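PDB 6IQ1: adenosine 5'-monophosphoramidase from Candida albicans, which probably hydrolyses adenosine 5'-monophosphoramidate substrates, releasing AMP and an amine or ammonia, as a homodimeric enzyme of the histidine triad family. Local coordinates for residues D[30-35]-D[40-45]; D[6-11]-D[15-20]; D[75-80]-D[84-89]. All coordinates share one frame; numbering follows the deposited sequence.

Interaction 1: residues D[30-35]-D[40-45]; sequences SFLDIQ and AHVLII
Phe31 and Leu43 form the hydrogen-bonded pair of an antiparallel beta hairpin, strands 28-32 and 42-46, in the central sheet of this histidine triad fold. Leu43 N donates to Phe31 O at 2.8 Å, and Phe31 N returns the bond to Leu43 O at 3.1 Å. Past the end of the ladder, Asp33 N still reaches His41 O, 2.8 Å away. On the face carrying Phe31 and Leu43, CG of Phe31 lies between its backbone N and carbonyl carbon (chi1 57°), which brings the ring alongside Leu43 of the partner strand. Leu43 CB then sits over the rim of one ring face, Leu43 CD1 touches Phe31 CE2 at 3.5 Å, and Ile45 CD1 meets the ring edge near its plane.

Asp33 runs alongside His41 and lies over one ring face, the carboxylate turned 33° from the imidazole plane. Its CB stands 3.7 Å from the imidazole centroid, close to the ring normal, a CH-pi contact. Its OD2 also lies over the ring, near the rim. The other oxygen, OD1, accepts from Gln35 N at 2.8 Å in an Asx turn, which restrains the carboxylate. Asp33 probably contributes to the AMP site, as in related enzymes.

Helix 58-74 packs against Ser30, Val42 and Ile44, while helix 8-14 covers Phe31, Leu43 and Ile45 from the opposite face. Strand 107-112 flanks the hairpin beyond 42-46, and its His108 shares a hydrogen bond with His41 NE2.

Interaction 2: residues D[6-11]-D[15-20]; sequences SCIFCK and GEIPSF. With ZN (zinc ion), chain H.
Lys11 O is met by Glu16 N five residues further on, an uncommonly long reach for a bond along a helix and the signature of a Schellman motif. The bond is 2.9 Å long with an N-H...O angle of 138°, and the donor is tilted out of the carbonyl plane. What makes it possible is Gly15, the first residue to leave the helix, whose positive phi (83°) turns the chain back over the last turn of helix 8-14.

The side chains that follow lie over the flank of that turn. Lys11 carries CG anti to its carbonyl carbon and runs out extended past Glu16 and Ile17, and the contacts fall on its methylenes. Glu16 crosses it at about a right angle, and OE1 rests 3.5 Å from Lys11 CG. Further along the same lysine, CD lies 3.8 Å from Ile17 CD1. Ile17 also packs on Ile12 of the helix, while Ile8, one turn before Lys11, faces Val102.

The opposite end of the helix is tied to metal. Cys7 stands at the N-cap, and its SG both binds zinc at 2.3 Å and accepts from Cys10 N at 3.3 Å in a nearly straight bond. Cys10 SG completes the cysteine pair at 2.5 Å, and His49 and His104 supply the other two ligands.

Chemically, the two ends differ. Lys11 NZ and Glu16 OE1 are 6.5 Å apart, so these two residues are joined by a backbone bond and aliphatic contact without a salt bridge; Glu16 has instead a long, weak ion pair with Lys14. At the zinc, metal coordination and the Cys10 N-H would both be expected to stabilise negative charge on the Cys7 sulfur, consistent with a thiolate ligand.

Interaction 3: residues D[75-80]-D[84-89]; sequences LKLDEN and EGEGYN
Asn80 ND2 donates to two carbonyls across the contact, Glu84 O at 2.8 Å with an N-H...O angle of 166° and Glu86 O, also at 2.8 Å but more bent at 132°. The bonds join the loop after helix 58-74 to the chain that enters strand 87-94. Asn80 extends its amide away from its own backbone N (chi1 177°) into the bend made by residues 84-86. Both oxygens lie close to the amide plane, and in each case the nitrogen lies in the plane of the carbonyl it meets. Gly85, with positive phi, sits between the two acceptors.

Leu77 comes from a short 3-10 turn, 77-79, and aims its branched end at the strand. CD1 approaches Tyr88 obliquely, 3.7 Å from ring atom CD1, in an off-centre CH-pi contact. The other methyl, CD2, points toward Glu86, whose OE1 is 3.9 Å away. Tyr88 meets the leucine because its ring is folded between its backbone N and carbonyl carbon, which brings it beside Leu77. A water at the ring edge donates to Leu77 O at 3.0 Å and, weakly, to Glu86 O. Beyond this contact Tyr88 OH hydrogen-bonds His54 of the second subunit, and Thr72 of helix 58-74 packs against the Tyr88 side chain.

With both amide hydrogens engaged, and OD1 bound to the Thr82 hydroxyl, Asn80 has its rotation fixed and its oxygen and nitrogen told apart by chemistry. One neutral side chain thus gives two backbone carbonyls a donor each where the chain is not yet regular strand, and the polar link between the segments is made by a neutral amide and a water.

Overall arrangement
Along the chain the three contacts follow in series: interaction 2 closes before interaction 1 opens, and interaction 3 comes last. Interactions 1 and 2 lie about 13 Å apart between centres and touch, Phe9 packing on Phe31 and Leu43, so the zinc-bound helix 8-14 is laid against the hairpin. Interactions 1 and 3 are about 17 Å apart and share one antiparallel sheet, with strand 107-112 between their strands; Leu75 meets Ala40 and Val42. Interactions 2 and 3, about 29 Å apart, do not touch. The metal site and the dimer-forming edge strand 87-94 therefore stand apart, linked through the central hairpin with its probable AMP-binding residues.

Interaction 1: residues D[30-35]-D[40-45]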
ATOM      1  N   SER D  30      -5.409  12.378  -7.345  1.00 26.33           N
ATOM      2  CA  SER D  30      -6.201  11.743  -6.301  1.00 30.28           C
ATOM      3  C   SER D  30      -7.602  12.346  -6.213  1.00 29.51           C
ATOM      4  O   SER D  30      -7.822  13.519  -6.522  1.00 30.50           O
ATOM      5  CB  SER D  30      -5.477  11.816  -4.939  1.00 24.05           C
ATOM      6  OG  SER D  30      -5.258  13.149  -4.545  1.00 30.87           O
ATOM      7  N   PHE D  31      -8.548  11.521  -5.768  1.00 29.12           N
ATOM      8  CA  PHE D  31      -9.968  11.833  -5.811  1.00 31.57           C
ATOM      9  C   PHE D  31     -10.721  10.843  -4.931  1.00 32.10           C
ATOM     10  O   PHE D  31     -10.220   9.759  -4.613  1.00 31.74           O
ATOM     11  CB  PHE D  31     -10.512  11.805  -7.251  1.00 29.23           C
ATOM     12  CG  PHE D  31     -10.301  10.492  -7.968  1.00 28.76           C
ATOM     13  CD1 PHE D  31      -9.050  10.138  -8.467  1.00 31.08           C
ATOM     14  CD2 PHE D  31     -11.354   9.624  -8.168  1.00 31.57           C
ATOM     15  CE1 PHE D  31      -8.855   8.928  -9.136  1.00 29.86           C
ATOM     16  CE2 PHE D  31     -11.174   8.409  -8.845  1.00 35.24           C
ATOM     17  CZ  PHE D  31      -9.926   8.056  -9.323  1.00 32.12           C
ATOM     18  N   LEU D  32     -11.936  11.242  -4.543  1.00 34.79           N
ATOM     19  CA  LEU D  32     -12.799  10.429  -3.693  1.00 30.60           C
ATOM     20  C   LEU D  32     -13.251   9.155  -4.398  1.00 35.61           C
ATOM     21  O   LEU D  32     -13.559   9.154  -5.596  1.00 32.27           O
ATOM     22  CB  LEU D  32     -14.033  11.223  -3.286  1.00 28.67           C
ATOM     23  CG  LEU D  32     -13.890  12.260  -2.176  1.00 34.12           C
ATOM     24  CD1 LEU D  32     -15.201  13.043  -2.005  1.00 32.52           C
ATOM     25  CD2 LEU D  32     -13.467  11.610  -0.857  1.00 29.77           C
ATOM     26  N   ASP D  33     -13.307   8.062  -3.640  1.00 32.21           N
ATOM     27  CA  ASP D  33     -13.913   6.844  -4.152  1.00 35.82           C
ATOM     28  C   ASP D  33     -15.425   7.024  -4.094  1.00 36.29           C
ATOM     29  O   ASP D  33     -15.980   7.261  -3.017  1.00 32.86           O
ATOM     30  CB  ASP D  33     -13.461   5.626  -3.341  1.00 35.61           C
ATOM     31  CG  ASP D  33     -13.807   4.305  -4.020  1.00 34.73           C
ATOM     32  OD1 ASP D  33     -14.987   4.111  -4.377  1.00 38.29           O
ATOM     33  OD2 ASP D  33     -12.900   3.471  -4.221  1.00 32.91           O
ATOM     34  N   ILE D  34     -16.094   6.947  -5.251  1.00 37.63           N
ATOM     35  CA  ILE D  34     -17.538   7.177  -5.262  1.00 38.02           C
ATOM     36  C   ILE D  34     -18.351   5.939  -4.902  1.00 39.63           C
ATOM     37  O   ILE D  34     -19.584   6.030  -4.810  1.00 38.28           O
ATOM     38  CB  ILE D  34     -17.987   7.745  -6.620  1.00 39.04           C
ATOM     39  CG1 ILE D  34     -17.940   6.661  -7.700  1.00 39.27           C
ATOM     40  CG2 ILE D  34     -17.135   8.936  -6.976  1.00 35.77           C
ATOM     41  CD1 ILE D  34     -18.558   7.101  -9.018  1.00 38.39           C
ATOM     42  N   GLN D  35     -17.710   4.794  -4.673  1.00 36.02           N
ATOM     43  CA  GLN D  35     -18.334   3.657  -3.993  1.00 36.12           C
ATOM     44  C   GLN D  35     -17.552   3.345  -2.721  1.00 35.88           C
ATOM     45  O   GLN D  35     -17.013   2.244  -2.569  1.00 36.14           O
ATOM     46  CB  GLN D  35     -18.400   2.430  -4.900  1.00 36.58           C
ATOM     47  CG  GLN D  35     -18.840   2.737  -6.326  1.00 41.24           C
ATOM     48  CD  GLN D  35     -18.789   1.538  -7.259  1.00 40.68           C
ATOM     49  OE1 GLN D  35     -17.760   1.255  -7.863  1.00 47.21           O
ATOM     50  NE2 GLN D  35     -19.914   0.847  -7.401  1.00 39.31           N
ATOM     51  N   ALA D  40     -14.105   8.839   4.042  1.00 36.69           N
ATOM     52  CA  ALA D  40     -13.257   9.564   3.092  1.00 31.81           C
ATOM     53  C   ALA D  40     -12.275   8.624   2.409  1.00 31.27           C
ATOM     54  O   ALA D  40     -11.068   8.858   2.398  1.00 30.97           O
ATOM     55  CB  ALA D  40     -12.523  10.701   3.791  1.00 33.28           C
ATOM     56  N   HIS D  41     -12.797   7.521   1.887  1.00 29.72           N
ATOM     57  CA  HIS D  41     -12.063   6.596   1.029  1.00 32.69           C
ATOM     58  C   HIS D  41     -11.521   7.343  -0.194  1.00 32.92           C
ATOM     59  O   HIS D  41     -12.293   7.809  -1.039  1.00 32.94           O
ATOM     60  CB  HIS D  41     -13.008   5.455   0.638  1.00 32.21           C
ATOM     61  CG  HIS D  41     -12.374   4.332  -0.123  1.00 29.93           C
ATOM     62  ND1 HIS D  41     -13.039   3.147  -0.368  1.00 32.70           N
ATOM     63  CD2 HIS D  41     -11.165   4.210  -0.711  1.00 29.82           C
ATOM     64  CE1 HIS D  41     -12.267   2.344  -1.074  1.00 28.15           C
ATOM     65  NE2 HIS D  41     -11.121   2.964  -1.293  1.00 30.54           N
ATOM     66  N   VAL D  42     -10.202   7.481  -0.287  1.00 31.85           N
ATOM     67  CA  VAL D  42      -9.563   8.235  -1.358  1.00 31.29           C
ATOM     68  C   VAL D  42      -8.813   7.261  -2.245  1.00 30.33           C
ATOM     69  O   VAL D  42      -8.327   6.231  -1.772  1.00 32.42           O
ATOM     70  CB  VAL D  42      -8.618   9.313  -0.787  1.00 30.70           C
ATOM     71  CG1 VAL D  42      -7.848  10.043  -1.903  1.00 27.56           C
ATOM     72  CG2 VAL D  42      -9.410  10.295   0.059  1.00 31.07           C
ATOM     73  N   LEU D  43      -8.763   7.564  -3.545  1.00 31.31           N
ATOM     74  CA  LEU D  43      -7.913   6.855  -4.492  1.00 30.31           C
ATOM     75  C   LEU D  43      -6.758   7.759  -4.882  1.00 30.12           C
ATOM     76  O   LEU D  43      -6.921   8.974  -4.973  1.00 27.92           O
ATOM     77  CB  LEU D  43      -8.664   6.440  -5.758  1.00 29.56           C
ATOM     78  CG  LEU D  43      -9.914   5.601  -5.542  1.00 35.61           C
ATOM     79  CD1 LEU D  43     -10.697   5.535  -6.826  1.00 31.93           C
ATOM     80  CD2 LEU D  43      -9.559   4.204  -5.026  1.00 31.22           C
ATOM     81  N   ILE D  44      -5.594   7.153  -5.110  1.00 27.69           N
ATOM     82  CA  ILE D  44      -4.377   7.876  -5.462  1.00 28.51           C
ATOM     83  C   ILE D  44      -3.727   7.126  -6.611  1.00 26.88           C
ATOM     84  O   ILE D  44      -3.383   5.948  -6.465  1.00 29.44           O
ATOM     85  CB  ILE D  44      -3.392   7.988  -4.287  1.00 28.53           C
ATOM     86  CG1 ILE D  44      -4.059   8.616  -3.059  1.00 24.89           C
ATOM     87  CG2 ILE D  44      -2.158   8.757  -4.717  1.00 29.76           C
ATOM     88  CD1 ILE D  44      -4.599   7.599  -2.067  1.00 27.31           C
ATOM     89  N   ILE D  45      -3.575   7.789  -7.753  1.00 28.40           N
ATOM     90  CA  ILE D  45      -3.125   7.097  -8.960  1.00 27.91           C
ATOM     91  C   ILE D  45      -1.956   7.824  -9.620  1.00 30.11           C
ATOM     92  O   ILE D  45      -1.900   9.066  -9.645  1.00 29.40           O
ATOM     93  CB  ILE D  45      -4.289   6.907  -9.952  1.00 32.27           C
ATOM     94  CG1 ILE D  45      -4.683   8.228 -10.613  1.00 27.03           C
ATOM     95  CG2 ILE D  45      -5.513   6.267  -9.255  1.00 28.28           C
ATOM     96  CD1 ILE D  45      -5.867   8.080 -11.551  1.00 32.04           C
TER

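Interaction 2: residues D[6-11]-D[15-20]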
ATOM      1  N   SER D   6      -9.359   3.671 -23.275  1.00 62.67           N
ATOM      2  CA  SER D   6     -10.541   2.968 -22.784  1.00 61.55           C
ATOM      3  C   SER D   6     -10.498   2.786 -21.271  1.00 60.59           C
ATOM      4  O   SER D   6     -11.190   1.915 -20.730  1.00 61.18           O
ATOM      5  CB  SER D   6     -10.682   1.607 -23.477  1.00 55.78           C
ATOM      6  OG  SER D   6      -9.568   0.767 -23.207  1.00 62.41           O
ATOM      7  N   CYS D   7      -9.682   3.579 -20.587  1.00 53.22           N
ATOM      8  CA  CYS D   7      -9.414   3.416 -19.168  1.00 42.56           C
ATOM      9  C   CYS D   7     -10.110   4.531 -18.416  1.00 36.27           C
ATOM     10  O   CYS D   7      -9.828   5.713 -18.649  1.00 39.13           O
ATOM     11  CB  CYS D   7      -7.911   3.432 -18.887  1.00 42.04           C
ATOM     12  SG  CYS D   7      -7.495   3.608 -17.129  1.00 36.00           S
ATOM     13  N   ILE D   8     -11.007   4.150 -17.509  1.00 37.12           N
ATOM     14  CA  ILE D   8     -11.781   5.126 -16.748  1.00 38.48           C
ATOM     15  C   ILE D   8     -10.860   6.050 -15.960  1.00 35.42           C
ATOM     16  O   ILE D   8     -11.143   7.245 -15.821  1.00 34.52           O
ATOM     17  CB  ILE D   8     -12.810   4.402 -15.840  1.00 42.14           C
ATOM     18  CG1 ILE D   8     -13.857   5.368 -15.306  1.00 44.27           C
ATOM     19  CG2 ILE D   8     -12.165   3.718 -14.640  1.00 38.68           C
ATOM     20  CD1 ILE D   8     -15.113   5.363 -16.112  1.00 52.65           C
ATOM     21  N   PHE D   9      -9.724   5.532 -15.470  1.00 34.65           N
ATOM     22  CA  PHE D   9      -8.838   6.353 -14.654  1.00 36.43           C
ATOM     23  C   PHE D   9      -8.043   7.333 -15.515  1.00 34.35           C
ATOM     24  O   PHE D   9      -7.840   8.486 -15.117  1.00 34.83           O
ATOM     25  CB  PHE D   9      -7.923   5.459 -13.811  1.00 33.41           C
ATOM     26  CG  PHE D   9      -8.603   4.881 -12.593  1.00 33.20           C
ATOM     27  CD1 PHE D   9      -9.926   5.203 -12.304  1.00 32.73           C
ATOM     28  CD2 PHE D   9      -7.930   4.002 -11.745  1.00 38.41           C
ATOM     29  CE1 PHE D   9     -10.562   4.669 -11.191  1.00 32.70           C
ATOM     30  CE2 PHE D   9      -8.554   3.451 -10.621  1.00 33.95           C
ATOM     31  CZ  PHE D   9      -9.872   3.788 -10.345  1.00 36.37           C
ATOM     32  N   CYS D  10      -7.592   6.902 -16.698  1.00 33.70           N
ATOM     33  CA  CYS D  10      -7.040   7.846 -17.672  1.00 34.22           C
ATOM     34  C   CYS D  10      -8.059   8.922 -18.057  1.00 38.10           C
ATOM     35  O   CYS D  10      -7.733  10.114 -18.083  1.00 39.04           O
ATOM     36  CB  CYS D  10      -6.557   7.097 -18.911  1.00 31.31           C
ATOM     37  SG  CYS D  10      -4.971   6.276 -18.693  1.00 33.59           S
ATOM     38  N   LYS D  11      -9.302   8.524 -18.366  1.00 36.31           N
ATOM     39  CA  LYS D  11     -10.320   9.517 -18.703  1.00 37.66           C
ATOM     40  C   LYS D  11     -10.563  10.470 -17.536  1.00 38.82           C
ATOM     41  O   LYS D  11     -10.762  11.675 -17.742  1.00 41.09           O
ATOM     42  CB  LYS D  11     -11.632   8.837 -19.098  1.00 42.32           C
ATOM     43  CG  LYS D  11     -11.682   8.194 -20.480  1.00 43.86           C
ATOM     44  CD  LYS D  11     -12.816   7.149 -20.517  1.00 40.96           C
ATOM     45  CE  LYS D  11     -12.967   6.476 -21.876  1.00 50.42           C
ATOM     46  NZ  LYS D  11     -13.504   5.086 -21.719  1.00 60.46           N
ATOM     47  N   GLY D  15     -10.146  14.483 -17.308  1.00 40.11           N
ATOM     48  CA  GLY D  15     -11.351  15.250 -17.048  1.00 38.11           C
ATOM     49  C   GLY D  15     -12.511  14.933 -17.960  1.00 42.87           C
ATOM     50  O   GLY D  15     -13.501  15.675 -17.964  1.00 39.93           O
ATOM     51  N   GLU D  16     -12.412  13.855 -18.742  1.00 43.36           N
ATOM     52  CA  GLU D  16     -13.491  13.409 -19.612  1.00 39.43           C
ATOM     53  C   GLU D  16     -14.571  12.665 -18.845  1.00 43.63           C
ATOM     54  O   GLU D  16     -15.717  12.620 -19.298  1.00 48.49           O
ATOM     55  CB  GLU D  16     -12.926  12.528 -20.728  1.00 36.84           C
ATOM     56  CG  GLU D  16     -11.926  13.275 -21.634  1.00 36.97           C
ATOM     57  CD  GLU D  16     -11.093  12.356 -22.531  1.00 46.84           C
ATOM     58  OE1 GLU D  16     -11.203  11.117 -22.399  1.00 49.50           O
ATOM     59  OE2 GLU D  16     -10.311  12.876 -23.367  1.00 53.67           O
ATOM     60  N   ILE D  17     -14.237  12.107 -17.687  1.00 44.63           N
ATOM     61  CA  ILE D  17     -15.236  11.551 -16.786  1.00 40.43           C
ATOM     62  C   ILE D  17     -15.155  12.276 -15.449  1.00 44.58           C
ATOM     63  O   ILE D  17     -14.052  12.529 -14.938  1.00 42.81           O
ATOM     64  CB  ILE D  17     -15.067  10.030 -16.646  1.00 44.49           C
ATOM     65  CG1 ILE D  17     -15.824   9.368 -17.798  1.00 43.75           C
ATOM     66  CG2 ILE D  17     -15.603   9.531 -15.290  1.00 39.58           C
ATOM     67  CD1 ILE D  17     -15.587   7.900 -17.952  1.00 39.73           C
ATOM     68  N   PRO D  18     -16.303  12.647 -14.877  1.00 48.20           N
ATOM     69  CA  PRO D  18     -16.327  13.407 -13.617  1.00 46.93           C
ATOM     70  C   PRO D  18     -15.587  12.720 -12.469  1.00 43.47           C
ATOM     71  O   PRO D  18     -15.473  11.491 -12.419  1.00 43.52           O
ATOM     72  CB  PRO D  18     -17.827  13.499 -13.313  1.00 43.24           C
ATOM     73  CG  PRO D  18     -18.493  13.395 -14.628  1.00 43.94           C
ATOM     74  CD  PRO D  18     -17.655  12.448 -15.429  1.00 45.57           C
ATOM     75  N   SER D  19     -15.116  13.540 -11.521  1.00 38.02           N
ATOM     76  CA  SER D  19     -14.440  13.064 -10.315  1.00 31.98           C
ATOM     77  C   SER D  19     -14.390  14.167  -9.260  1.00 37.06           C
ATOM     78  O   SER D  19     -14.408  15.359  -9.579  1.00 38.25           O
ATOM     79  CB  SER D  19     -13.023  12.594 -10.626  1.00 32.98           C
ATOM     80  OG  SER D  19     -12.159  13.709 -10.861  1.00 39.81           O
ATOM     81  N   PHE D  20     -14.295  13.754  -7.995  1.00 38.40           N
ATOM     82  CA  PHE D  20     -14.162  14.691  -6.874  1.00 37.45           C
ATOM     83  C   PHE D  20     -12.679  14.861  -6.541  1.00 39.47           C
ATOM     84  O   PHE D  20     -12.123  14.138  -5.710  1.00 38.05           O
ATOM     85  CB  PHE D  20     -14.949  14.192  -5.668  1.00 37.94           C
ATOM     86  CG  PHE D  20     -16.436  14.122  -5.894  1.00 42.81           C
ATOM     87  CD1 PHE D  20     -17.240  15.236  -5.688  1.00 44.04           C
ATOM     88  CD2 PHE D  20     -17.034  12.940  -6.310  1.00 39.88           C
ATOM     89  CE1 PHE D  20     -18.610  15.175  -5.896  1.00 39.85           C
ATOM     90  CE2 PHE D  20     -18.398  12.878  -6.520  1.00 43.23           C
ATOM     91  CZ  PHE D  20     -19.187  13.999  -6.311  1.00 41.12           C
TER
HETATM   92 ZN    ZN H 201      -5.317   4.276 -17.283  1.00 46.06          ZN

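Interaction 3: residues D[75-80]-D[84-89]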
ATOM      1  N   LEU D  75      -7.308  14.679   5.678  1.00 37.03           N
ATOM      2  CA  LEU D  75      -8.336  13.905   6.365  1.00 32.06           C
ATOM      3  C   LEU D  75      -8.217  13.956   7.886  1.00 33.55           C
ATOM      4  O   LEU D  75      -9.032  13.335   8.566  1.00 34.37           O
ATOM      5  CB  LEU D  75      -8.284  12.447   5.908  1.00 31.75           C
ATOM      6  CG  LEU D  75      -8.947  11.985   4.616  1.00 29.77           C
ATOM      7  CD1 LEU D  75      -8.468  12.769   3.398  1.00 32.29           C
ATOM      8  CD2 LEU D  75      -8.668  10.525   4.440  1.00 25.51           C
ATOM      9  N   LYS D  76      -7.208  14.640   8.427  1.00 38.99           N
ATOM     10  CA  LYS D  76      -6.950  14.807   9.859  1.00 38.75           C
ATOM     11  C   LYS D  76      -6.528  13.516  10.551  1.00 38.70           C
ATOM     12  O   LYS D  76      -6.378  13.507  11.787  1.00 38.14           O
ATOM     13  CB  LYS D  76      -8.158  15.407  10.594  1.00 45.65           C
ATOM     14  CG  LYS D  76      -8.324  16.933  10.443  1.00 43.71           C
ATOM     15  CD  LYS D  76      -9.537  17.426  11.239  1.00 45.87           C
ATOM     16  CE  LYS D  76      -9.294  18.793  11.868  1.00 48.31           C
ATOM     17  NZ  LYS D  76      -9.697  19.906  10.957  1.00 54.50           N
ATOM     18  N   LEU D  77      -6.329  12.428   9.792  1.00 35.44           N
ATOM     19  CA  LEU D  77      -5.769  11.196  10.339  1.00 30.19           C
ATOM     20  C   LEU D  77      -4.402  11.406  10.985  1.00 34.79           C
ATOM     21  O   LEU D  77      -3.986  10.582  11.809  1.00 36.00           O
ATOM     22  CB  LEU D  77      -5.628  10.147   9.237  1.00 33.03           C
ATOM     23  CG  LEU D  77      -6.892   9.622   8.541  1.00 35.53           C
ATOM     24  CD1 LEU D  77      -6.561   8.798   7.297  1.00 32.16           C
ATOM     25  CD2 LEU D  77      -7.703   8.798   9.517  1.00 37.70           C
ATOM     26  N   ASP D  78      -3.682  12.474  10.631  1.00 32.42           N
ATOM     27  CA  ASP D  78      -2.342  12.629  11.183  1.00 36.52           C
ATOM     28  C   ASP D  78      -2.364  13.082  12.632  1.00 38.06           C
ATOM     29  O   ASP D  78      -1.298  13.172  13.246  1.00 34.65           O
ATOM     30  CB  ASP D  78      -1.508  13.606  10.340  1.00 31.16           C
ATOM     31  CG  ASP D  78      -1.970  15.043  10.458  1.00 33.42           C
ATOM     32  OD1 ASP D  78      -3.185  15.295  10.553  1.00 38.61           O
ATOM     33  OD2 ASP D  78      -1.104  15.938  10.449  1.00 36.80           O
ATOM     34  N   GLU D  79      -3.544  13.352  13.190  1.00 38.37           N
ATOM     35  CA  GLU D  79      -3.646  13.903  14.532  1.00 40.32           C
ATOM     36  C   GLU D  79      -3.607  12.828  15.607  1.00 39.49           C
ATOM     37  O   GLU D  79      -3.385  13.153  16.778  1.00 37.77           O
ATOM     38  CB  GLU D  79      -4.928  14.746  14.647  1.00 42.08           C
ATOM     39  CG  GLU D  79      -4.937  15.947  13.676  1.00 41.68           C
ATOM     40  CD  GLU D  79      -6.016  16.990  13.965  1.00 44.58           C
ATOM     41  OE1 GLU D  79      -6.814  16.811  14.911  1.00 47.35           O
ATOM     42  OE2 GLU D  79      -6.064  18.000  13.231  1.00 50.63           O
ATOM     43  N   ASN D  80      -3.784  11.559  15.234  1.00 36.65           N
ATOM     44  CA  ASN D  80      -3.742  10.444  16.171  1.00 32.47           C
ATOM     45  C   ASN D  80      -2.381   9.759  16.055  1.00 34.95           C
ATOM     46  O   ASN D  80      -2.167   8.901  15.194  1.00 32.81           O
ATOM     47  CB  ASN D  80      -4.884   9.473  15.909  1.00 32.52           C
ATOM     48  CG  ASN D  80      -4.827   8.262  16.813  1.00 36.91           C
ATOM     49  OD1 ASN D  80      -4.159   8.274  17.852  1.00 36.72           O
ATOM     50  ND2 ASN D  80      -5.521   7.199  16.419  1.00 37.29           N
ATOM     51  N   GLU D  84      -3.942   3.384  19.415  1.00 40.07           N
ATOM     52  CA  GLU D  84      -5.350   3.196  19.742  1.00 39.63           C
ATOM     53  C   GLU D  84      -6.214   4.181  18.963  1.00 42.93           C
ATOM     54  O   GLU D  84      -5.712   5.082  18.279  1.00 44.19           O
ATOM     55  CB  GLU D  84      -5.590   3.355  21.243  1.00 41.40           C
ATOM     56  CG  GLU D  84      -4.415   2.903  22.131  1.00 48.41           C
ATOM     57  CD  GLU D  84      -4.164   1.391  22.056  1.00 59.30           C
ATOM     58  OE1 GLU D  84      -5.138   0.603  21.860  1.00 56.44           O
ATOM     59  OE2 GLU D  84      -2.970   1.000  22.172  1.00 56.19           O
ATOM     60  N   GLY D  85      -7.529   4.032  19.099  1.00 34.14           N
ATOM     61  CA  GLY D  85      -8.422   4.949  18.426  1.00 31.16           C
ATOM     62  C   GLY D  85      -8.557   4.563  16.968  1.00 35.84           C
ATOM     63  O   GLY D  85      -8.372   3.407  16.588  1.00 34.19           O
ATOM     64  N   GLU D  86      -8.878   5.537  16.136  1.00 36.98           N
ATOM     65  CA  GLU D  86      -9.140   5.162  14.763  1.00 38.40           C
ATOM     66  C   GLU D  86      -7.810   5.128  13.997  1.00 32.77           C
ATOM     67  O   GLU D  86      -6.824   5.774  14.378  1.00 32.74           O
ATOM     68  CB  GLU D  86     -10.173   6.119  14.177  1.00 36.46           C
ATOM     69  CG  GLU D  86     -10.240   6.195  12.722  1.00 48.26           C
ATOM     70  CD  GLU D  86     -10.551   7.635  12.279  1.00 61.68           C
ATOM     71  OE1 GLU D  86      -9.883   8.615  12.689  1.00 65.10           O
ATOM     72  OE2 GLU D  86     -11.366   7.772  11.413  1.00 64.13           O
ATOM     73  N   GLY D  87      -7.777   4.316  12.944  1.00 30.32           N
ATOM     74  CA  GLY D  87      -6.594   4.133  12.133  1.00 31.30           C
ATOM     75  C   GLY D  87      -6.890   4.223  10.651  1.00 32.67           C
ATOM     76  O   GLY D  87      -7.866   4.877  10.256  1.00 35.42           O
ATOM     77  N   TYR D  88      -6.054   3.589   9.823  1.00 28.51           N
ATOM     78  CA  TYR D  88      -6.235   3.621   8.375  1.00 29.58           C
ATOM     79  C   TYR D  88      -5.326   2.598   7.697  1.00 31.49           C
ATOM     80  O   TYR D  88      -4.315   2.152   8.257  1.00 26.85           O
ATOM     81  CB  TYR D  88      -6.002   5.029   7.789  1.00 29.36           C
ATOM     82  CG  TYR D  88      -4.646   5.677   8.021  1.00 30.84           C
ATOM     83  CD1 TYR D  88      -4.394   6.419   9.174  1.00 30.22           C
ATOM     84  CD2 TYR D  88      -3.643   5.599   7.060  1.00 29.64           C
ATOM     85  CE1 TYR D  88      -3.170   7.034   9.382  1.00 32.53           C
ATOM     86  CE2 TYR D  88      -2.419   6.229   7.246  1.00 29.93           C
ATOM     87  CZ  TYR D  88      -2.184   6.943   8.411  1.00 31.89           C
ATOM     88  OH  TYR D  88      -0.959   7.546   8.611  1.00 26.60           O
ATOM     89  N   ASN D  89      -5.718   2.231   6.474  1.00 28.42           N
ATOM     90  CA  ASN D  89      -5.005   1.267   5.652  1.00 27.54           C
ATOM     91  C   ASN D  89      -4.622   1.880   4.306  1.00 31.36           C
ATOM     92  O   ASN D  89      -5.371   2.682   3.733  1.00 28.14           O
ATOM     93  CB  ASN D  89      -5.854   0.020   5.431  1.00 23.99           C
ATOM     94  CG  ASN D  89      -6.066  -0.760   6.708  1.00 31.42           C
ATOM     95  OD1 ASN D  89      -7.094  -0.602   7.380  1.00 28.68           O
ATOM     96  ND2 ASN D  89      -5.081  -1.605   7.066  1.00 28.91           N
TER
HETATM   97  O   HOH W   1      -4.646   7.811  12.661  1.00 33.29           O